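Local coordinates for protein probable cobalt-precorrin-6B C(15)-methyltransferase (decarboxylating) (Methanothermobacter thermautotrophicus, PDB 1L3I) that probably catalyses the S-adenosylmethionine-dependent C-15 methylation and the C-12 decarboxylation that turn cobalt-precorrin-6B into cobalt-precorrin-7 in anaerobic cobalamin biosynthesis, at residues Thr70-Leu75 / Val84-Gly89; Ile119-Leu124 / Arg148-Asp153. All coordinates share one frame; numbering follows the deposited sequence.

Contact 1 of 2, residues Thr70-Leu75 / Val84-Gly89; sequences TTEMNL and VTLMEG
Leu-75 and Val-84 meet tip to tip where helix 65-77 lies over strand 84-88, with CD1 of Leu-75 3.8 Å from CG1 of Val-84. This apolar pair continues onto helix 46-52, Leu-75 against Leu-49 and Val-84 against Ala-52. One turn back along the helix, the methyl CG2 of Thr-71 stands 4.0 Å from CD2 of Leu-86. With OG1 beside the backbone N (chi1 -63°), the methyl CG2 lies anti to that N, and the threonine offers carbon to the strand; its oxygen hydrogen-bonds mainly within its own helix, to the carbonyl of Ala-67 in the preceding turn, with a weak second bond to the carbonyl of Gly-43.

The second kind of contact is aliphatic against the stem of an acid. Leu-86 sends its other methyl, CD1, obliquely across Glu-72, 3.5 Å from that residue's CB. The glutamate bends at chi2 (54°), but the very close approach of its carboxylate to the same methyl is doubtful. No hydrogen bond spans the two segments.

Helix and strand run nearly antiparallel, at 162°, with their axes 10.1 Å apart. That is the packing of a beta-alpha-beta crossover, here strand 57-62, helix 65-77 and strand 84-88 of the Rossmann-like methyltransferase fold, and beyond the strand Gly-89 touches the bound S-adenosylhomocysteine.

Contact 2 of 2, residues Ile119-Leu124 / Arg148-Asp153; sequences IIKDKL and RDLGFD
Lys-121 stretches from the last turn of helix 113-122 to the chain that leaves helix 137-149, and its NZ donates a hydrogen bond of 2.8 Å to the carbonyl O of Leu-150. The amine sits above the carbonyl plane, 38° out of it. CG lies anti to the backbone N (chi1 -176°) and the chain runs extended from there, so the lysine reaches the carbonyl at nearly full length.

The close packing is made by the lysine's stem together with three apolar residues. CD of Lys-121 passes 3.8 Å from CB of Leu-150, the two side chains running in opposite directions, while CG crosses obliquely at 3.8 Å from CZ of Phe-152. On the inner side, CD2 of Leu-124 reaches to 3.9 Å from CE2 of the same ring, and both residues also rest on Ile-130 of strand 128-134. Were Phe-152 replaced by alanine, Leu-124 and the lysine stem would probably lose their shared partner, with a gap opening beside Ile-130.

The amine end of the lysine belongs to the looser, solvent-facing side, as does Gly-151, whose positive phi (87°) makes it the C-prime residue of the Schellman motif ending helix 137-149. Chemically, the lysine is amphipathic: its methylenes extend the apolar cluster, and its probably charged amine draws on a carbonyl just past the partly negative end of a helix.

In the fold
From the N terminus, the chain passes through the glycine-rich cofactor-binding turn at Gly-41 to Gly-45 before entering helix 65-77. Contact 1 then closes a short loop, with only eight residues between its segments, and ties that helix to strand 84-88, a strand at the edge of the sheet within the subunit. Contact 2 opens later and closes a longer loop of 23 residues that includes strand 128-134, joining the C-terminal ends of helices 113-122 and 137-149. The two loops follow in series, neither nesting nor crossing. Their centres are 26 Å apart, and only contact 1 adjoins the S-adenosylhomocysteine pocket; contact 2 lies at the surface, away from the cofactor pocket.

Contact 1 of 2, residues Thr70-Leu75 / Val84-Gly89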
ATOM      1  N   THR A  70     -10.337  -0.274 -30.469  1.00 35.58           N
ATOM      2  CA  THR A  70      -9.416   0.567 -29.688  1.00 32.88           C
ATOM      3  C   THR A  70      -7.990   0.005 -29.724  1.00 34.05           C
ATOM      4  O   THR A  70      -7.020   0.761 -29.887  1.00 33.59           O
ATOM      5  CB  THR A  70      -9.902   0.687 -28.231  1.00 30.10           C
ATOM      6  OG1 THR A  70     -11.226   1.227 -28.227  1.00 30.99           O
ATOM      7  CG2 THR A  70      -8.991   1.580 -27.410  1.00 28.78           C
ATOM      8  N   THR A  71      -7.881  -1.320 -29.585  1.00 32.91           N
ATOM      9  CA  THR A  71      -6.577  -1.986 -29.640  1.00 31.41           C
ATOM     10  C   THR A  71      -5.947  -1.828 -31.043  1.00 32.55           C
ATOM     11  O   THR A  71      -4.777  -1.453 -31.138  1.00 31.14           O
ATOM     12  CB  THR A  71      -6.656  -3.489 -29.201  1.00 31.28           C
ATOM     13  OG1 THR A  71      -7.072  -3.569 -27.835  1.00 26.54           O
ATOM     14  CG2 THR A  71      -5.287  -4.177 -29.300  1.00 29.06           C
ATOM     15  N   GLU A  72      -6.711  -2.045 -32.123  1.00 34.16           N
ATOM     16  CA  GLU A  72      -6.151  -1.904 -33.484  1.00 38.21           C
ATOM     17  C   GLU A  72      -5.706  -0.459 -33.720  1.00 40.14           C
ATOM     18  O   GLU A  72      -4.637  -0.197 -34.277  1.00 41.83           O
ATOM     19  CB  GLU A  72      -7.143  -2.358 -34.566  1.00 39.56           C
ATOM     20  CG  GLU A  72      -6.643  -2.255 -36.034  1.00 48.27           C
ATOM     21  CD  GLU A  72      -5.288  -2.977 -36.352  1.00 58.68           C
ATOM     22  OE1 GLU A  72      -5.025  -4.107 -35.866  1.00 63.54           O
ATOM     23  OE2 GLU A  72      -4.477  -2.431 -37.149  1.00 59.01           O
HETATM   24  N   MSE A  73      -6.495   0.465 -33.197  1.00 40.63           N
HETATM   25  CA  MSE A  73      -6.211   1.887 -33.308  1.00 42.10           C
HETATM   26  C   MSE A  73      -4.885   2.225 -32.602  1.00 39.55           C
HETATM   27  O   MSE A  73      -4.042   2.936 -33.152  1.00 39.06           O
HETATM   28  CB  MSE A  73      -7.354   2.642 -32.659  1.00 48.40           C
HETATM   29  CG  MSE A  73      -7.588   4.006 -33.216  1.00 55.14           C
HETATM   30 SE   MSE A  73      -8.350   5.074 -31.825  1.00 65.16          SE
HETATM   31  CE  MSE A  73      -6.890   6.290 -31.631  1.00 69.26           C
ATOM     32  N   ASN A  74      -4.715   1.726 -31.376  1.00 37.61           N
ATOM     33  CA  ASN A  74      -3.488   1.968 -30.610  1.00 39.58           C
ATOM     34  C   ASN A  74      -2.272   1.238 -31.210  1.00 41.34           C
ATOM     35  O   ASN A  74      -1.138   1.727 -31.128  1.00 39.71           O
ATOM     36  CB  ASN A  74      -3.689   1.608 -29.127  1.00 37.55           C
ATOM     37  CG  ASN A  74      -4.458   2.688 -28.371  1.00 35.77           C
ATOM     38  OD1 ASN A  74      -4.200   3.879 -28.531  1.00 36.68           O
ATOM     39  ND2 ASN A  74      -5.411   2.271 -27.543  1.00 26.60           N
ATOM     40  N   LEU A  75      -2.517   0.078 -31.822  1.00 39.57           N
ATOM     41  CA  LEU A  75      -1.450  -0.679 -32.479  1.00 40.24           C
ATOM     42  C   LEU A  75      -0.950   0.145 -33.667  1.00 42.05           C
ATOM     43  O   LEU A  75       0.247   0.398 -33.809  1.00 45.00           O
ATOM     44  CB  LEU A  75      -1.988  -2.007 -32.996  1.00 37.39           C
ATOM     45  CG  LEU A  75      -2.173  -3.110 -31.967  1.00 33.05           C
ATOM     46  CD1 LEU A  75      -2.896  -4.283 -32.608  1.00 27.11           C
ATOM     47  CD2 LEU A  75      -0.812  -3.508 -31.452  1.00 30.13           C
ATOM     48  N   VAL A  84      -0.013  -9.128 -35.024  1.00 37.14           N
ATOM     49  CA  VAL A  84      -1.117  -9.256 -34.086  1.00 37.52           C
ATOM     50  C   VAL A  84      -2.389  -9.705 -34.813  1.00 37.37           C
ATOM     51  O   VAL A  84      -2.806  -9.099 -35.799  1.00 44.03           O
ATOM     52  CB  VAL A  84      -1.392  -7.906 -33.343  1.00 33.80           C
ATOM     53  CG1 VAL A  84      -2.623  -8.027 -32.464  1.00 31.21           C
ATOM     54  CG2 VAL A  84      -0.190  -7.501 -32.504  1.00 31.18           C
ATOM     55  N   THR A  85      -2.988 -10.778 -34.321  1.00 36.75           N
ATOM     56  CA  THR A  85      -4.218 -11.302 -34.886  1.00 36.01           C
ATOM     57  C   THR A  85      -5.331 -10.951 -33.914  1.00 34.88           C
ATOM     58  O   THR A  85      -5.402 -11.508 -32.820  1.00 33.58           O
ATOM     59  CB  THR A  85      -4.143 -12.827 -35.054  1.00 35.26           C
ATOM     60  OG1 THR A  85      -3.020 -13.161 -35.879  1.00 40.45           O
ATOM     61  CG2 THR A  85      -5.411 -13.363 -35.690  1.00 36.28           C
ATOM     62  N   LEU A  86      -6.136  -9.961 -34.279  1.00 36.35           N
ATOM     63  CA  LEU A  86      -7.262  -9.519 -33.455  1.00 39.51           C
ATOM     64  C   LEU A  86      -8.431 -10.475 -33.633  1.00 39.29           C
ATOM     65  O   LEU A  86      -8.747 -10.870 -34.749  1.00 41.06           O
ATOM     66  CB  LEU A  86      -7.666  -8.089 -33.836  1.00 39.78           C
ATOM     67  CG  LEU A  86      -6.653  -7.029 -33.417  1.00 39.32           C
ATOM     68  CD1 LEU A  86      -6.795  -5.815 -34.279  1.00 42.43           C
ATOM     69  CD2 LEU A  86      -6.849  -6.684 -31.956  1.00 41.27           C
HETATM   70  N   MSE A  87      -9.071 -10.842 -32.534  1.00 38.28           N
HETATM   71  CA  MSE A  87     -10.188 -11.763 -32.587  1.00 38.87           C
HETATM   72  C   MSE A  87     -11.346 -11.305 -31.716  1.00 40.19           C
HETATM   73  O   MSE A  87     -11.236 -11.314 -30.483  1.00 38.48           O
HETATM   74  CB  MSE A  87      -9.743 -13.145 -32.122  1.00 39.88           C
HETATM   75  CG  MSE A  87      -8.564 -13.699 -32.879  1.00 42.04           C
HETATM   76 SE   MSE A  87      -8.133 -15.483 -32.285  1.00 49.54          SE
HETATM   77  CE  MSE A  87      -6.972 -15.029 -30.829  1.00 61.38           C
ATOM     78  N   GLU A  88     -12.438 -10.873 -32.342  1.00 38.81           N
ATOM     79  CA  GLU A  88     -13.592 -10.449 -31.573  1.00 42.27           C
ATOM     80  C   GLU A  88     -14.374 -11.693 -31.220  1.00 44.95           C
ATOM     81  O   GLU A  88     -14.550 -12.577 -32.057  1.00 49.26           O
ATOM     82  CB  GLU A  88     -14.491  -9.494 -32.346  1.00 41.97           C
ATOM     83  CG  GLU A  88     -15.618  -8.963 -31.476  1.00 46.94           C
ATOM     84  CD  GLU A  88     -16.764  -8.385 -32.263  1.00 53.64           C
ATOM     85  OE1 GLU A  88     -16.521  -7.627 -33.224  1.00 56.56           O
ATOM     86  OE2 GLU A  88     -17.929  -8.674 -31.906  1.00 55.94           O
ATOM     87  N   GLY A  89     -14.833 -11.770 -29.974  1.00 45.59           N
ATOM     88  CA  GLY A  89     -15.611 -12.917 -29.550  1.00 43.40           C
ATOM     89  C   GLY A  89     -15.290 -13.326 -28.134  1.00 44.27           C
ATOM     90  O   GLY A  89     -14.367 -12.806 -27.505  1.00 42.62           O
TER

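Contact 2 of 2, residues Ile119-Leu124 / Arg148-Asp153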
ATOM      1  N   ILE A 119      -8.585 -24.309 -20.710  1.00 33.80           N
ATOM      2  CA  ILE A 119      -8.256 -24.289 -22.140  1.00 32.97           C
ATOM      3  C   ILE A 119      -6.816 -23.828 -22.345  1.00 36.00           C
ATOM      4  O   ILE A 119      -6.088 -24.425 -23.127  1.00 41.08           O
ATOM      5  CB  ILE A 119      -9.218 -23.361 -22.957  1.00 30.49           C
ATOM      6  CG1 ILE A 119     -10.660 -23.884 -22.893  1.00 29.89           C
ATOM      7  CG2 ILE A 119      -8.738 -23.196 -24.394  1.00 26.01           C
ATOM      8  CD1 ILE A 119     -11.699 -22.921 -23.452  1.00 27.48           C
ATOM      9  N   ILE A 120      -6.409 -22.747 -21.677  1.00 36.72           N
ATOM     10  CA  ILE A 120      -5.032 -22.263 -21.828  1.00 35.90           C
ATOM     11  C   ILE A 120      -4.067 -23.384 -21.434  1.00 37.37           C
ATOM     12  O   ILE A 120      -3.032 -23.551 -22.053  1.00 36.51           O
ATOM     13  CB  ILE A 120      -4.731 -20.974 -20.983  1.00 35.81           C
ATOM     14  CG1 ILE A 120      -5.418 -19.744 -21.597  1.00 29.46           C
ATOM     15  CG2 ILE A 120      -3.222 -20.730 -20.911  1.00 31.76           C
ATOM     16  CD1 ILE A 120      -5.260 -18.469 -20.790  1.00 26.79           C
ATOM     17  N   LYS A 121      -4.414 -24.162 -20.413  1.00 42.09           N
ATOM     18  CA  LYS A 121      -3.535 -25.255 -20.017  1.00 45.35           C
ATOM     19  C   LYS A 121      -3.387 -26.196 -21.219  1.00 47.64           C
ATOM     20  O   LYS A 121      -2.274 -26.412 -21.667  1.00 47.52           O
ATOM     21  CB  LYS A 121      -4.054 -26.026 -18.801  1.00 44.23           C
ATOM     22  CG  LYS A 121      -3.080 -27.087 -18.344  1.00 44.23           C
ATOM     23  CD  LYS A 121      -3.714 -28.048 -17.369  1.00 51.69           C
ATOM     24  CE  LYS A 121      -2.742 -29.198 -17.055  1.00 52.59           C
ATOM     25  NZ  LYS A 121      -3.286 -30.119 -15.992  1.00 55.82           N
ATOM     26  N   ASP A 122      -4.514 -26.634 -21.807  1.00 48.95           N
ATOM     27  CA  ASP A 122      -4.550 -27.553 -22.979  1.00 48.56           C
ATOM     28  C   ASP A 122      -3.719 -27.131 -24.209  1.00 47.83           C
ATOM     29  O   ASP A 122      -3.462 -27.959 -25.093  1.00 47.51           O
ATOM     30  CB  ASP A 122      -5.989 -27.778 -23.502  1.00 48.28           C
ATOM     31  CG  ASP A 122      -6.875 -28.610 -22.564  1.00 47.07           C
ATOM     32  OD1 ASP A 122      -6.615 -28.793 -21.365  1.00 52.17           O
ATOM     33  OD2 ASP A 122      -7.926 -29.051 -23.045  1.00 53.69           O
ATOM     34  N   LYS A 123      -3.332 -25.855 -24.277  1.00 42.91           N
ATOM     35  CA  LYS A 123      -2.561 -25.360 -25.414  1.00 39.60           C
ATOM     36  C   LYS A 123      -1.225 -24.755 -25.041  1.00 41.56           C
ATOM     37  O   LYS A 123      -0.575 -24.139 -25.896  1.00 42.38           O
ATOM     38  CB  LYS A 123      -3.346 -24.262 -26.129  1.00 42.97           C
ATOM     39  CG  LYS A 123      -4.848 -24.436 -26.150  1.00 42.45           C
ATOM     40  CD  LYS A 123      -5.439 -23.651 -27.309  1.00 40.75           C
ATOM     41  CE  LYS A 123      -4.882 -24.153 -28.635  1.00 36.36           C
ATOM     42  NZ  LYS A 123      -5.939 -24.024 -29.653  1.00 36.97           N
ATOM     43  N   LEU A 124      -0.841 -24.866 -23.771  1.00 41.39           N
ATOM     44  CA  LEU A 124       0.413 -24.259 -23.310  1.00 41.74           C
ATOM     45  C   LEU A 124       1.656 -25.067 -23.683  1.00 40.11           C
ATOM     46  O   LEU A 124       1.758 -26.236 -23.356  1.00 43.97           O
ATOM     47  CB  LEU A 124       0.366 -23.987 -21.786  1.00 35.63           C
ATOM     48  CG  LEU A 124       1.423 -23.043 -21.167  1.00 34.99           C
ATOM     49  CD1 LEU A 124       1.264 -21.631 -21.692  1.00 28.19           C
ATOM     50  CD2 LEU A 124       1.338 -23.050 -19.642  1.00 30.80           C
ATOM     51  N   ARG A 148      -3.899 -24.079  -9.260  1.00 40.87           N
ATOM     52  CA  ARG A 148      -3.338 -25.149  -8.423  1.00 46.77           C
ATOM     53  C   ARG A 148      -3.940 -26.469  -8.871  1.00 45.72           C
ATOM     54  O   ARG A 148      -3.228 -27.447  -9.087  1.00 47.10           O
ATOM     55  CB  ARG A 148      -3.670 -24.957  -6.941  1.00 48.71           C
ATOM     56  CG  ARG A 148      -2.508 -24.435  -6.126  1.00 58.03           C
ATOM     57  CD  ARG A 148      -2.935 -24.157  -4.712  1.00 62.73           C
ATOM     58  NE  ARG A 148      -2.227 -23.004  -4.144  1.00 65.30           N
ATOM     59  CZ  ARG A 148      -2.108 -22.778  -2.841  1.00 72.00           C
ATOM     60  NH1 ARG A 148      -2.647 -23.628  -1.965  1.00 75.49           N
ATOM     61  NH2 ARG A 148      -1.429 -21.723  -2.413  1.00 75.39           N
ATOM     62  N   ASP A 149      -5.259 -26.455  -9.038  1.00 44.47           N
ATOM     63  CA  ASP A 149      -6.023 -27.617  -9.456  1.00 43.89           C
ATOM     64  C   ASP A 149      -5.595 -28.156 -10.816  1.00 44.39           C
ATOM     65  O   ASP A 149      -5.797 -29.332 -11.115  1.00 50.19           O
ATOM     66  CB  ASP A 149      -7.514 -27.296  -9.460  1.00 38.77           C
ATOM     67  CG  ASP A 149      -8.066 -27.017  -8.075  1.00 44.34           C
ATOM     68  OD1 ASP A 149      -7.293 -27.095  -7.078  1.00 45.50           O
ATOM     69  OD2 ASP A 149      -9.281 -26.725  -7.972  1.00 46.61           O
ATOM     70  N   LEU A 150      -5.013 -27.294 -11.643  1.00 42.76           N
ATOM     71  CA  LEU A 150      -4.559 -27.716 -12.963  1.00 36.81           C
ATOM     72  C   LEU A 150      -3.115 -28.180 -12.886  1.00 36.60           C
ATOM     73  O   LEU A 150      -2.486 -28.442 -13.908  1.00 39.57           O
ATOM     74  CB  LEU A 150      -4.729 -26.592 -13.982  1.00 33.86           C
ATOM     75  CG  LEU A 150      -6.158 -26.130 -14.234  1.00 37.70           C
ATOM     76  CD1 LEU A 150      -6.157 -24.974 -15.223  1.00 38.36           C
ATOM     77  CD2 LEU A 150      -7.019 -27.284 -14.744  1.00 38.88           C
ATOM     78  N   GLY A 151      -2.577 -28.250 -11.677  1.00 36.77           N
ATOM     79  CA  GLY A 151      -1.220 -28.727 -11.482  1.00 37.81           C
ATOM     80  C   GLY A 151      -0.055 -27.755 -11.588  1.00 39.76           C
ATOM     81  O   GLY A 151       1.104 -28.174 -11.674  1.00 39.25           O
ATOM     82  N   PHE A 152      -0.331 -26.457 -11.561  1.00 40.87           N
ATOM     83  CA  PHE A 152       0.748 -25.474 -11.656  1.00 39.70           C
ATOM     84  C   PHE A 152       1.258 -25.022 -10.299  1.00 40.60           C
ATOM     85  O   PHE A 152       0.591 -25.187  -9.264  1.00 40.55           O
ATOM     86  CB  PHE A 152       0.286 -24.218 -12.403  1.00 37.90           C
ATOM     87  CG  PHE A 152      -0.044 -24.439 -13.841  1.00 35.47           C
ATOM     88  CD1 PHE A 152      -1.359 -24.633 -14.236  1.00 37.39           C
ATOM     89  CD2 PHE A 152       0.949 -24.416 -14.812  1.00 34.77           C
ATOM     90  CE1 PHE A 152      -1.690 -24.793 -15.579  1.00 40.52           C
ATOM     91  CE2 PHE A 152       0.634 -24.574 -16.166  1.00 37.16           C
ATOM     92  CZ  PHE A 152      -0.684 -24.766 -16.548  1.00 39.96           C
ATOM     93  N   ASP A 153       2.464 -24.469 -10.311  1.00 39.82           N
ATOM     94  CA  ASP A 153       3.053 -23.885  -9.113  1.00 44.52           C
ATOM     95  C   ASP A 153       2.594 -22.426  -9.263  1.00 42.85           C
ATOM     96  O   ASP A 153       3.045 -21.720 -10.175  1.00 41.28           O
ATOM     97  CB  ASP A 153       4.574 -23.972  -9.172  1.00 52.94           C
ATOM     98  CG  ASP A 153       5.263 -23.488  -7.890  1.00 66.10           C
ATOM     99  OD1 ASP A 153       4.949 -22.375  -7.380  1.00 71.96           O
ATOM    100  OD2 ASP A 153       6.151 -24.215  -7.403  1.00 73.64           O
TER